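Local coordinates for protein alkaline serine protease (Pseudoalteromonas sp., PDB 1Y9Z) that is a subtilisin-like serine protease of an Antarctic bacterium and probably hydrolyses peptide bonds in proteins, at residues A[215-227]-A[344-356]. Residues are numbered along the deposited sequence; the frame is centred on the assembly and turned at random.
Sequences RLADITIGGQSYF and LKAKLGQSTTVSN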
loop_
_atom_site.group_PDB
_atom_site.type_symbol
_atom_site.label_atom_id
_atom_site.label_comp_id
_atom_site.label_asym_id
_atom_site.label_seq_id
_atom_site.Cartn_x
_atom_site.Cartn_y
_atom_site.Cartn_z
ATOM N N ARG A 215 -5.169 -10.511 -7.275
ATOM C CA ARG A 215 -5.599 -10.185 -8.620
ATOM C C ARG A 215 -4.535 -9.299 -9.250
ATOM O O ARG A 215 -3.949 -8.449 -8.577
ATOM C CB ARG A 215 -6.929 -9.441 -8.555
ATOM C CG ARG A 215 -7.633 -9.327 -9.872
ATOM C CD ARG A 215 -8.869 -8.473 -9.730
ATOM N NE ARG A 215 -9.550 -8.363 -11.008
ATOM C CZ ARG A 215 -10.285 -7.321 -11.371
ATOM N NH1 ARG A 215 -10.865 -7.310 -12.561
ATOM N NH2 ARG A 215 -10.431 -6.293 -10.543
ATOM N N LEU A 216 -4.275 -9.507 -10.536
ATOM C CA LEU A 216 -3.276 -8.716 -11.236
ATOM C C LEU A 216 -3.777 -8.318 -12.611
ATOM O O LEU A 216 -4.816 -8.791 -13.066
ATOM C CB LEU A 216 -1.971 -9.504 -11.367
ATOM C CG LEU A 216 -1.253 -9.836 -10.055
ATOM C CD1 LEU A 216 -0.081 -10.769 -10.327
ATOM C CD2 LEU A 216 -0.777 -8.549 -9.395
ATOM N N ALA A 217 -3.032 -7.433 -13.260
ATOM C CA ALA A 217 -3.377 -6.964 -14.592
ATOM C C ALA A 217 -2.102 -6.856 -15.415
ATOM O O ALA A 217 -0.996 -6.867 -14.870
ATOM C CB ALA A 217 -4.070 -5.610 -14.508
ATOM N N ASP A 218 -2.255 -6.751 -16.729
ATOM C CA ASP A 218 -1.102 -6.645 -17.604
ATOM C C ASP A 218 -1.502 -6.010 -18.929
ATOM O O ASP A 218 -2.674 -6.035 -19.318
ATOM C CB ASP A 218 -0.514 -8.040 -17.856
ATOM C CG ASP A 218 0.940 -7.999 -18.291
ATOM O OD1 ASP A 218 1.492 -6.892 -18.468
ATOM O OD2 ASP A 218 1.537 -9.085 -18.454
ATOM N N ILE A 219 -0.516 -5.420 -19.594
ATOM C CA ILE A 219 -0.692 -4.799 -20.903
ATOM C C ILE A 219 0.522 -5.258 -21.690
ATOM O O ILE A 219 1.654 -5.037 -21.264
ATOM C CB ILE A 219 -0.657 -3.258 -20.842
ATOM C CG1 ILE A 219 -1.834 -2.733 -20.023
ATOM C CG2 ILE A 219 -0.705 -2.688 -22.260
ATOM C CD1 ILE A 219 -1.785 -1.229 -19.791
ATOM N N THR A 220 0.288 -5.900 -22.828
ATOM C CA THR A 220 1.383 -6.393 -23.646
ATOM C C THR A 220 1.318 -5.865 -25.072
ATOM O O THR A 220 0.262 -5.873 -25.702
ATOM C CB THR A 220 1.391 -7.935 -23.695
ATOM O OG1 THR A 220 1.499 -8.455 -22.363
ATOM C CG2 THR A 220 2.564 -8.438 -24.524
ATOM N N ILE A 221 2.461 -5.396 -25.560
ATOM C CA ILE A 221 2.583 -4.880 -26.918
ATOM C C ILE A 221 3.956 -5.287 -27.442
ATOM O O ILE A 221 4.966 -5.101 -26.763
ATOM C CB ILE A 221 2.467 -3.336 -26.965
ATOM C CG1 ILE A 221 1.088 -2.893 -26.467
ATOM C CG2 ILE A 221 2.682 -2.844 -28.393
ATOM C CD1 ILE A 221 0.869 -1.387 -26.500
ATOM N N GLY A 222 3.989 -5.855 -28.644
ATOM C CA GLY A 222 5.253 -6.276 -29.221
ATOM C C GLY A 222 5.973 -7.313 -28.382
ATOM O O GLY A 222 7.204 -7.347 -28.345
ATOM N N GLY A 223 5.208 -8.156 -27.696
ATOM C CA GLY A 223 5.802 -9.191 -26.870
ATOM C C GLY A 223 6.394 -8.700 -25.560
ATOM O O GLY A 223 6.978 -9.485 -24.811
ATOM N N GLN A 224 6.254 -7.407 -25.279
ATOM C CA GLN A 224 6.783 -6.837 -24.042
ATOM C C GLN A 224 5.652 -6.428 -23.102
ATOM O O GLN A 224 4.578 -6.023 -23.546
ATOM C CB GLN A 224 7.677 -5.634 -24.353
ATOM C CG GLN A 224 8.935 -5.988 -25.136
ATOM C CD GLN A 224 9.888 -6.884 -24.358
ATOM O OE1 GLN A 224 10.902 -7.337 -24.889
ATOM N NE2 GLN A 224 9.569 -7.135 -23.093
ATOM N N SER A 225 5.908 -6.531 -21.800
ATOM C CA SER A 225 4.910 -6.208 -20.786
ATOM C C SER A 225 5.119 -4.886 -20.047
ATOM O O SER A 225 6.250 -4.469 -19.799
ATOM C CB SER A 225 4.842 -7.348 -19.767
ATOM O OG SER A 225 4.081 -6.978 -18.632
ATOM N N TYR A 226 4.009 -4.246 -19.692
ATOM C CA TYR A 226 4.024 -2.978 -18.963
ATOM C C TYR A 226 3.777 -3.216 -17.475
ATOM O O TYR A 226 3.578 -2.271 -16.711
ATOM C CB TYR A 226 2.932 -2.048 -19.496
ATOM C CG TYR A 226 3.237 -1.408 -20.831
ATOM C CD1 TYR A 226 4.076 -0.297 -20.917
ATOM C CD2 TYR A 226 2.674 -1.899 -22.006
ATOM C CE1 TYR A 226 4.342 0.312 -22.143
ATOM C CE2 TYR A 226 2.935 -1.300 -23.239
ATOM C CZ TYR A 226 3.767 -0.194 -23.297
ATOM O OH TYR A 226 4.017 0.411 -24.510
ATOM N N PHE A 227 3.791 -4.482 -17.068
ATOM C CA PHE A 227 3.545 -4.841 -15.676
ATOM C C PHE A 227 4.351 -4.027 -14.670
ATOM O O PHE A 227 3.797 -3.521 -13.693
ATOM C CB PHE A 227 3.837 -6.326 -15.450
ATOM C CG PHE A 227 3.425 -6.822 -14.092
ATOM C CD1 PHE A 227 2.149 -7.331 -13.882
ATOM C CD2 PHE A 227 4.307 -6.760 -13.017
ATOM C CE1 PHE A 227 1.757 -7.775 -12.621
ATOM C CE2 PHE A 227 3.924 -7.200 -11.751
ATOM C CZ PHE A 227 2.647 -7.708 -11.553
ATOM N N LEU A 344 1.982 5.059 -24.092
ATOM C CA LEU A 344 1.131 4.201 -24.905
ATOM C C LEU A 344 0.633 4.926 -26.152
ATOM O O LEU A 344 0.260 4.288 -27.136
ATOM C CB LEU A 344 -0.057 3.698 -24.078
ATOM C CG LEU A 344 0.283 2.649 -23.015
ATOM C CD1 LEU A 344 -0.921 2.405 -22.118
ATOM C CD2 LEU A 344 0.721 1.356 -23.698
ATOM N N LYS A 345 0.628 6.255 -26.108
ATOM C CA LYS A 345 0.184 7.055 -27.247
ATOM C C LYS A 345 1.039 6.759 -28.473
ATOM O O LYS A 345 0.545 6.755 -29.603
ATOM C CB LYS A 345 0.278 8.549 -26.928
ATOM C CG LYS A 345 -0.823 9.087 -26.033
ATOM C CD LYS A 345 -0.604 10.570 -25.752
ATOM C CE LYS A 345 -1.778 11.184 -25.009
ATOM N NZ LYS A 345 -3.014 11.194 -25.835
ATOM N N ALA A 346 2.324 6.517 -28.242
ATOM C CA ALA A 346 3.261 6.230 -29.320
ATOM C C ALA A 346 3.052 4.843 -29.919
ATOM O O ALA A 346 3.573 4.541 -30.995
ATOM C CB ALA A 346 4.689 6.365 -28.812
ATOM N N LYS A 347 2.288 4.004 -29.227
ATOM C CA LYS A 347 2.031 2.646 -29.696
ATOM C C LYS A 347 0.653 2.475 -30.327
ATOM O O LYS A 347 0.239 1.357 -30.631
ATOM C CB LYS A 347 2.190 1.659 -28.538
ATOM C CG LYS A 347 3.545 1.725 -27.851
ATOM C CD LYS A 347 4.682 1.486 -28.836
ATOM C CE LYS A 347 6.035 1.606 -28.156
ATOM N NZ LYS A 347 7.159 1.408 -29.112
ATOM N N LEU A 348 -0.055 3.582 -30.526
ATOM C CA LEU A 348 -1.385 3.533 -31.120
ATOM C C LEU A 348 -1.385 2.801 -32.460
ATOM O O LEU A 348 -0.510 3.017 -33.299
ATOM C CB LEU A 348 -1.935 4.950 -31.306
ATOM C CG LEU A 348 -2.276 5.715 -30.024
ATOM C CD1 LEU A 348 -2.778 7.108 -30.373
ATOM C CD2 LEU A 348 -3.329 4.951 -29.239
ATOM N N GLY A 349 -2.372 1.930 -32.648
ATOM C CA GLY A 349 -2.476 1.178 -33.886
ATOM C C GLY A 349 -1.869 -0.209 -33.799
ATOM O O GLY A 349 -2.162 -1.075 -34.624
ATOM N N GLN A 350 -1.026 -0.427 -32.796
ATOM C CA GLN A 350 -0.377 -1.718 -32.616
ATOM C C GLN A 350 -1.235 -2.696 -31.818
ATOM O O GLN A 350 -2.018 -2.295 -30.955
ATOM C CB GLN A 350 0.978 -1.531 -31.929
ATOM C CG GLN A 350 1.992 -0.776 -32.779
ATOM C CD GLN A 350 3.326 -0.586 -32.083
ATOM O OE1 GLN A 350 3.927 -1.542 -31.593
ATOM N NE2 GLN A 350 3.803 0.653 -32.047
ATOM N N SER A 351 -1.083 -3.982 -32.120
ATOM C CA SER A 351 -1.836 -5.027 -31.437
ATOM C C SER A 351 -1.502 -5.000 -29.951
ATOM O O SER A 351 -0.337 -5.099 -29.564
ATOM C CB SER A 351 -1.489 -6.397 -32.021
ATOM O OG SER A 351 -2.257 -7.421 -31.413
ATOM N N THR A 352 -2.532 -4.869 -29.123
ATOM C CA THR A 352 -2.348 -4.808 -27.679
ATOM C C THR A 352 -3.245 -5.797 -26.951
ATOM O O THR A 352 -4.396 -6.009 -27.332
ATOM C CB THR A 352 -2.663 -3.393 -27.152
ATOM O OG1 THR A 352 -1.871 -2.433 -27.859
ATOM C CG2 THR A 352 -2.354 -3.295 -25.663
ATOM N N THR A 353 -2.708 -6.404 -25.899
ATOM C CA THR A 353 -3.467 -7.351 -25.101
ATOM C C THR A 353 -3.577 -6.823 -23.680
ATOM O O THR A 353 -2.567 -6.590 -23.016
ATOM C CB THR A 353 -2.791 -8.733 -25.060
ATOM O OG1 THR A 353 -2.675 -9.246 -26.393
ATOM C CG2 THR A 353 -3.613 -9.706 -24.222
ATOM N N VAL A 354 -4.809 -6.615 -23.233
ATOM C CA VAL A 354 -5.069 -6.137 -21.883
ATOM C C VAL A 354 -5.677 -7.308 -21.138
ATOM O O VAL A 354 -6.561 -7.990 -21.659
ATOM C CB VAL A 354 -6.070 -4.967 -21.877
ATOM C CG1 VAL A 354 -6.358 -4.536 -20.443
ATOM C CG2 VAL A 354 -5.513 -3.808 -22.676
ATOM N N SER A 355 -5.213 -7.550 -19.919
ATOM C CA SER A 355 -5.742 -8.667 -19.165
ATOM C C SER A 355 -5.824 -8.449 -17.666
ATOM O O SER A 355 -4.958 -7.813 -17.066
ATOM C CB SER A 355 -4.895 -9.909 -19.433
ATOM O OG SER A 355 -3.553 -9.697 -19.032
ATOM N N ASN A 356 -6.895 -8.973 -17.082
ATOM C CA ASN A 356 -7.103 -8.932 -15.641
ATOM C C ASN A 356 -7.131 -10.404 -15.261
ATOM O O ASN A 356 -7.823 -11.199 -15.898
ATOM C CB ASN A 356 -8.437 -8.282 -15.275
ATOM C CG ASN A 356 -8.416 -6.777 -15.426
ATOM O OD1 ASN A 356 -7.364 -6.145 -15.325
ATOM N ND2 ASN A 356 -9.584 -6.190 -15.649
HETATM O O HOH W 1 -1.352 -8.436 -21.289
HETATM O O HOH W 2 1.978 -5.879 -30.734
#
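D218 and T220 pair with S355 and T353 through four backbone hydrogen bonds, joining 215-221 and 351-356 as antiparallel strands. D218 N reaches S355 O at 2.9 Å, and T353 N returns to T220 O at 3.0 Å. The tight side is the face that carries A217, I219, I221, T352, V354 and N356. Here the CD1 end of I221 lies 3.2 Å from T352 OG1 and 3.9 Å from L344 CD2. T352 sets OG1 beside its own backbone N (chi1 -55°), where it meets I221 and also donates to Q350 O, from above that carbonyl plane. Its CG2 turns to I219 CG2 at 3.8 Å. A glycine here would probably leave a gap beside I219 and I221 and deprive Q350 O of this hydroxyl donor. L344 CD2 also packs on Y226, 3.4 Å from CZ. At the far end, N356 OD1 touches A217 CB at 3.4 Å, while its ND2 donates to the carbonyls of I249 and S333. The other face is looser and wetter. It carries D218, T220, T353 and S355, and one water links T220 OG1 to T353 O. D218 turns back to its own hairpin, where S225 OG donates to the syn lone pair of OD1 at 2.6 Å. Beyond the last paired residues, a second water bridges G222 N and S351 O in place of a direct bond. The pair is probably part of the inserted beta-barrel domain. Strand 351-360 is flanked by 214-221 and 252-263, strand 333-336 packs under A217, I219 and V354, and helix 338-345 brings in L344.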